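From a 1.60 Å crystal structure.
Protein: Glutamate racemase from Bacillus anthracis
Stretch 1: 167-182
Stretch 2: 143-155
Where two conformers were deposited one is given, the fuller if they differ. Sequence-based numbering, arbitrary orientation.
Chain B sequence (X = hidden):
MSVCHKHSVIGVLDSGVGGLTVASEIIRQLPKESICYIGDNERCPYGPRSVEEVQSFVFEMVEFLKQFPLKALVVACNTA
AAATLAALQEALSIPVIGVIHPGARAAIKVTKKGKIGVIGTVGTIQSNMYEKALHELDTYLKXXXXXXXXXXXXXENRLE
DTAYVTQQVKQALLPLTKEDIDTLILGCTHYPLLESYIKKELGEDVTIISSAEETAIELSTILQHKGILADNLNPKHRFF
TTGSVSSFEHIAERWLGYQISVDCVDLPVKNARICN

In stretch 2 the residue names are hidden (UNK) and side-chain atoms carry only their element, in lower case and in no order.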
# COMPACT_ATOMS: atom_id res chain seq x y z
N GLN B 167 -13.96 -29.29 -1.48
CA GLN B 167 -14.78 -29.50 -2.65
C GLN B 167 -15.43 -28.22 -3.13
O GLN B 167 -15.52 -27.97 -4.35
CB GLN B 167 -15.88 -30.54 -2.38
CG GLN B 167 -16.31 -31.26 -3.64
CD GLN B 167 -15.18 -32.14 -4.21
OE1 GLN B 167 -14.71 -33.06 -3.55
NE2 GLN B 167 -14.74 -31.84 -5.43
N GLN B 168 -15.88 -27.40 -2.19
CA GLN B 168 -16.54 -26.15 -2.54
C GLN B 168 -15.55 -25.15 -3.12
O GLN B 168 -15.89 -24.42 -4.05
CB GLN B 168 -17.28 -25.55 -1.33
CG GLN B 168 -18.56 -26.32 -0.96
CD GLN B 168 -19.45 -26.60 -2.15
OE1 GLN B 168 -19.88 -25.68 -2.84
NE2 GLN B 168 -19.73 -27.87 -2.40
N VAL B 169 -14.34 -25.12 -2.58
CA VAL B 169 -13.31 -24.22 -3.11
C VAL B 169 -12.91 -24.70 -4.51
O VAL B 169 -12.72 -23.88 -5.44
CB VAL B 169 -12.09 -24.15 -2.17
CG1 VAL B 169 -10.91 -23.42 -2.87
CG2 VAL B 169 -12.47 -23.39 -0.89
N LYS B 170 -12.81 -26.03 -4.69
CA LYS B 170 -12.45 -26.58 -6.00
C LYS B 170 -13.49 -26.18 -7.06
O LYS B 170 -13.15 -25.72 -8.16
CB LYS B 170 -12.35 -28.12 -5.94
CG LYS B 170 -12.03 -28.76 -7.29
CD LYS B 170 -11.77 -30.25 -7.17
CE LYS B 170 -10.56 -30.51 -6.28
NZ LYS B 170 -9.28 -29.98 -6.87
N GLN B 171 -14.76 -26.33 -6.71
CA GLN B 171 -15.84 -26.00 -7.61
C GLN B 171 -15.91 -24.51 -7.91
O GLN B 171 -16.16 -24.10 -9.05
CB GLN B 171 -17.17 -26.45 -7.01
CG GLN B 171 -17.40 -27.94 -7.05
CD GLN B 171 -18.75 -28.34 -6.47
OE1 GLN B 171 -19.64 -27.49 -6.30
NE2 GLN B 171 -18.91 -29.62 -6.17
N ALA B 172 -15.70 -23.69 -6.89
CA ALA B 172 -15.77 -22.25 -7.08
C ALA B 172 -14.65 -21.72 -7.97
O ALA B 172 -14.89 -20.81 -8.76
CB ALA B 172 -15.72 -21.53 -5.71
N LEU B 173 -13.45 -22.27 -7.82
CA LEU B 173 -12.30 -21.78 -8.57
C LEU B 173 -12.05 -22.46 -9.91
O LEU B 173 -11.16 -22.04 -10.65
CB LEU B 173 -11.03 -21.88 -7.71
CG LEU B 173 -10.90 -20.95 -6.50
CD1 LEU B 173 -9.67 -21.32 -5.72
CD2 LEU B 173 -10.83 -19.49 -6.95
N LEU B 174 -12.83 -23.48 -10.25
CA LEU B 174 -12.62 -24.16 -11.53
C LEU B 174 -12.54 -23.17 -12.71
O LEU B 174 -11.61 -23.24 -13.52
CB LEU B 174 -13.74 -25.18 -11.77
CG LEU B 174 -13.52 -26.35 -12.75
CD1 LEU B 174 -14.75 -26.48 -13.60
CD2 LEU B 174 -12.28 -26.16 -13.60
N PRO B 175 -13.47 -22.21 -12.81
CA PRO B 175 -13.35 -21.28 -13.94
C PRO B 175 -12.02 -20.52 -14.00
O PRO B 175 -11.51 -20.25 -15.10
CB PRO B 175 -14.54 -20.34 -13.74
CG PRO B 175 -15.57 -21.25 -13.09
CD PRO B 175 -14.71 -21.97 -12.05
N LEU B 176 -11.46 -20.16 -12.84
CA LEU B 176 -10.19 -19.44 -12.84
C LEU B 176 -8.99 -20.30 -13.11
O LEU B 176 -7.96 -19.78 -13.54
CB LEU B 176 -9.96 -18.68 -11.52
CG LEU B 176 -10.68 -17.33 -11.40
CD1 LEU B 176 -10.38 -16.74 -10.04
CD2 LEU B 176 -10.23 -16.37 -12.51
N THR B 177 -9.09 -21.61 -12.85
CA THR B 177 -7.95 -22.50 -13.10
C THR B 177 -7.74 -22.60 -14.60
O THR B 177 -6.66 -22.97 -15.06
CB THR B 177 -8.17 -23.94 -12.57
OG1 THR B 177 -9.26 -24.54 -13.27
CG2 THR B 177 -8.44 -23.92 -11.05
N LYS B 178 -8.77 -22.23 -15.37
CA LYS B 178 -8.70 -22.30 -16.83
C LYS B 178 -8.15 -21.02 -17.42
O LYS B 178 -7.84 -20.96 -18.62
CB LYS B 178 -10.09 -22.52 -17.43
CG LYS B 178 -10.72 -23.84 -17.06
CD LYS B 178 -12.11 -23.91 -17.63
CE LYS B 178 -12.78 -25.22 -17.22
NZ LYS B 178 -14.20 -25.24 -17.65
N GLU B 179 -8.06 -19.98 -16.59
CA GLU B 179 -7.60 -18.69 -17.08
C GLU B 179 -6.15 -18.42 -16.73
O GLU B 179 -5.61 -18.95 -15.76
CB GLU B 179 -8.48 -17.59 -16.49
CG GLU B 179 -9.97 -17.76 -16.80
CD GLU B 179 -10.32 -17.53 -18.26
OE1 GLU B 179 -11.50 -17.76 -18.62
OE2 GLU B 179 -9.43 -17.11 -19.04
N ASP B 180 -5.52 -17.59 -17.54
CA ASP B 180 -4.15 -17.20 -17.32
C ASP B 180 -4.14 -15.96 -16.42
O ASP B 180 -4.46 -14.85 -16.86
CB ASP B 180 -3.52 -16.89 -18.68
CG ASP B 180 -2.07 -16.49 -18.60
OD1 ASP B 180 -1.46 -16.53 -17.50
OD2 ASP B 180 -1.51 -16.13 -19.66
N ILE B 181 -3.86 -16.17 -15.14
CA ILE B 181 -3.73 -15.05 -14.19
C ILE B 181 -2.51 -15.30 -13.32
O ILE B 181 -2.07 -16.44 -13.18
CB ILE B 181 -4.96 -14.94 -13.23
CG1 ILE B 181 -5.12 -16.22 -12.39
CG2 ILE B 181 -6.21 -14.63 -14.01
CD1 ILE B 181 -6.14 -16.02 -11.25
N ASP B 182 -1.93 -14.25 -12.75
CA ASP B 182 -0.82 -14.45 -11.83
C ASP B 182 -1.11 -13.77 -10.50
O ASP B 182 -0.28 -13.76 -9.60
CB ASP B 182 0.53 -13.95 -12.42
CG ASP B 182 0.61 -12.43 -12.58
OD1 ASP B 182 -0.37 -11.71 -12.28
OD2 ASP B 182 1.69 -11.97 -13.03
N UNK B 143 -8.71 -8.63 -16.82
CA UNK B 143 -9.34 -8.94 -15.54
C UNK B 143 -10.39 -10.03 -15.72
O UNK B 143 -11.27 -9.93 -16.58
c UNK B 143 -9.04 -6.49 -14.90
c UNK B 143 -10.56 -7.96 -13.49
c UNK B 143 -10.04 -7.68 -14.93
N UNK B 144 -10.28 -11.08 -14.90
CA UNK B 144 -11.24 -12.18 -14.95
C UNK B 144 -11.99 -12.13 -13.63
O UNK B 144 -11.39 -12.37 -12.59
c UNK B 144 -9.59 -13.95 -18.55
c UNK B 144 -9.79 -13.66 -16.38
c UNK B 144 -8.48 -13.58 -16.70
n UNK B 144 -10.47 -13.90 -17.56
c UNK B 144 -10.50 -13.50 -15.07
n UNK B 144 -8.38 -13.76 -18.06
N UNK B 145 -13.30 -11.86 -13.69
CA UNK B 145 -14.13 -11.72 -12.50
C UNK B 145 -15.13 -12.87 -12.40
O UNK B 145 -15.92 -13.10 -13.32
c UNK B 145 -14.84 -10.37 -12.55
o UNK B 145 -13.87 -9.34 -12.68
N UNK B 146 -15.10 -13.59 -11.27
CA UNK B 146 -15.95 -14.76 -11.06
C UNK B 146 -16.67 -14.81 -9.71
O UNK B 146 -16.03 -14.81 -8.65
c UNK B 146 -15.82 -17.30 -10.91
n UNK B 146 -16.60 -19.19 -10.11
n UNK B 146 -16.87 -17.76 -11.68
c UNK B 146 -15.09 -16.02 -11.21
c UNK B 146 -17.32 -18.89 -11.18
c UNK B 146 -15.65 -18.21 -9.93
N UNK B 147 -18.00 -14.90 -9.74
CA UNK B 147 -18.78 -14.96 -8.50
C UNK B 147 -18.61 -16.36 -7.89
O UNK B 147 -18.63 -17.36 -8.62
c UNK B 147 -20.24 -14.71 -8.79
N UNK B 148 -18.48 -16.42 -6.56
CA UNK B 148 -18.31 -17.68 -5.81
C UNK B 148 -19.35 -17.58 -4.69
O UNK B 148 -19.00 -17.46 -3.51
s UNK B 148 -15.61 -17.82 -6.50
c UNK B 148 -16.90 -17.77 -5.23
N UNK B 149 -20.63 -17.70 -5.04
CA UNK B 149 -21.73 -17.60 -4.08
C UNK B 149 -21.75 -18.53 -2.86
O UNK B 149 -22.34 -18.18 -1.84
c UNK B 149 -22.48 -18.74 -6.02
c UNK B 149 -21.12 -18.17 -6.35
c UNK B 149 -22.96 -17.78 -4.97
N UNK B 150 -21.11 -19.69 -2.94
CA UNK B 150 -21.17 -20.63 -1.81
C UNK B 150 -20.07 -20.46 -0.78
O UNK B 150 -20.14 -21.02 0.31
o UNK B 150 -21.93 -22.22 -3.45
c UNK B 150 -21.10 -22.08 -2.30
c UNK B 150 -21.56 -23.04 -1.23
N UNK B 151 -19.07 -19.66 -1.10
CA UNK B 151 -17.96 -19.52 -0.20
C UNK B 151 -18.14 -18.83 1.13
O UNK B 151 -17.65 -19.32 2.14
c UNK B 151 -16.26 -19.88 -2.10
c UNK B 151 -16.72 -18.98 -0.94
c UNK B 151 -14.94 -19.33 -2.62
c UNK B 151 -16.07 -21.35 -1.66
N UNK B 152 -18.84 -17.70 1.15
CA UNK B 152 -19.02 -17.02 2.44
C UNK B 152 -19.83 -17.89 3.41
O UNK B 152 -19.50 -17.99 4.61
c UNK B 152 -19.70 -15.64 2.23
N UNK B 153 -20.87 -18.56 2.91
CA UNK B 153 -21.69 -19.41 3.78
C UNK B 153 -20.84 -20.58 4.27
O UNK B 153 -20.94 -20.99 5.44
o UNK B 153 -23.66 -18.84 2.49
c UNK B 153 -22.93 -19.95 3.04
c UNK B 153 -23.85 -20.68 4.01
N UNK B 154 -19.98 -21.10 3.40
CA UNK B 154 -19.09 -22.19 3.78
C UNK B 154 -18.21 -21.74 4.94
O UNK B 154 -18.04 -22.46 5.92
c UNK B 154 -16.99 -23.44 3.06
c UNK B 154 -19.04 -23.52 1.65
c UNK B 154 -18.20 -22.65 2.58
N UNK B 155 -17.67 -20.53 4.85
CA UNK B 155 -16.81 -20.02 5.90
C UNK B 155 -17.55 -19.86 7.23
O UNK B 155 -17.00 -20.21 8.27
c UNK B 155 -16.19 -18.66 5.48
c UNK B 155 -15.60 -17.93 6.69
c UNK B 155 -15.07 -18.92 4.47
O HOH W 1 -5.70 -13.97 -19.08
O HOH W 2 -13.04 -15.10 -17.12
O HOH W 3 -17.73 -21.81 -9.97
O HOH W 4 -21.75 -24.57 -4.69

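Position 143 carries three side-chain carbons, one bearing the other two; its CA-to-CB bond points away from stretch 1, and its side chain makes no contact with stretch 1. The fork at the first carbon identifies Val 143.

Position 144 has one carbon leading to a five-membered ring of three carbons and two nitrogens. The face of the ring lies under CB of Glu 179, 4.0 Å from the centroid and 9° off the normal, and CB of 144 meets CD2 of Leu 176 at 3.9 Å. This is His 144. Water 1 joins His 144 NE2 (2.9 Å) to Asp 180 O (2.7 Å).

Position 145 has one carbon then one oxygen, and its CA-to-CB bond points away from stretch 1: Ser 145.

Position 146 repeats the carbon and two-nitrogen ring, with CG of Pro 175 over its face, 3.9 Å from the centroid and 28° off the normal. It is His 146. Its NE2 lies 2.7 Å from Ala 172 O, at the ring edge, though the geometry does not settle a hydrogen bond; water 3 links NE2 (2.9 Å) to Gln 171 O (2.9 Å).

Position 147 has a single carbon, its CA-to-CB bond again pointing away: Ala 147. At 148 a carbon carries sulfur, 3.8 Å from CB of Ala 172: Cys 148. Position 149 has three carbons closing onto the backbone N, hence Pro 149; it makes no contact.

Position 150 has a carbon bearing one oxygen and one carbon, the latter 3.5 Å from OE1 of Gln 168. This is Thr 150; water 4 bridges its OG1 (2.7 Å) to Gln 168 OE1 (2.9 Å).

At 151, four carbons fork at the second; one tip lies 3.9 Å from CB of Ala 172 and the other 4.2 Å from CG2 of Val 169. This is Leu 151. Leu 151 N donates a hydrogen bond to Cys 148 O (3.3 Å) in the type I turn from Cys 148 to Leu 151.

Position 152, one carbon, is Ala 152; 153, a carbon bearing oxygen and carbon, is Thr 153. Both are out of reach.

Position 154 has three carbons forked at the first, one of them 3.9 Å from CG of Gln 168: Val 154. Position 155 has the same pattern without contact: Val 155.

The contact buries 585 Å². Alternation along the strand points the CA-to-CB bonds of His 144 and His 146 toward stretch 1, where aliphatic carbons lie over a face of each ring and waters engage ring nitrogens. The helix that follows runs nearly antiparallel (164°) to the helix of stretch 1, and apolar packing around Ala 172 joins the two stretches. No clear direct hydrogen bond crosses the interface; the assigned polar links pass through water.

Stretch 2 (143-155) VHSHACPTLATVV
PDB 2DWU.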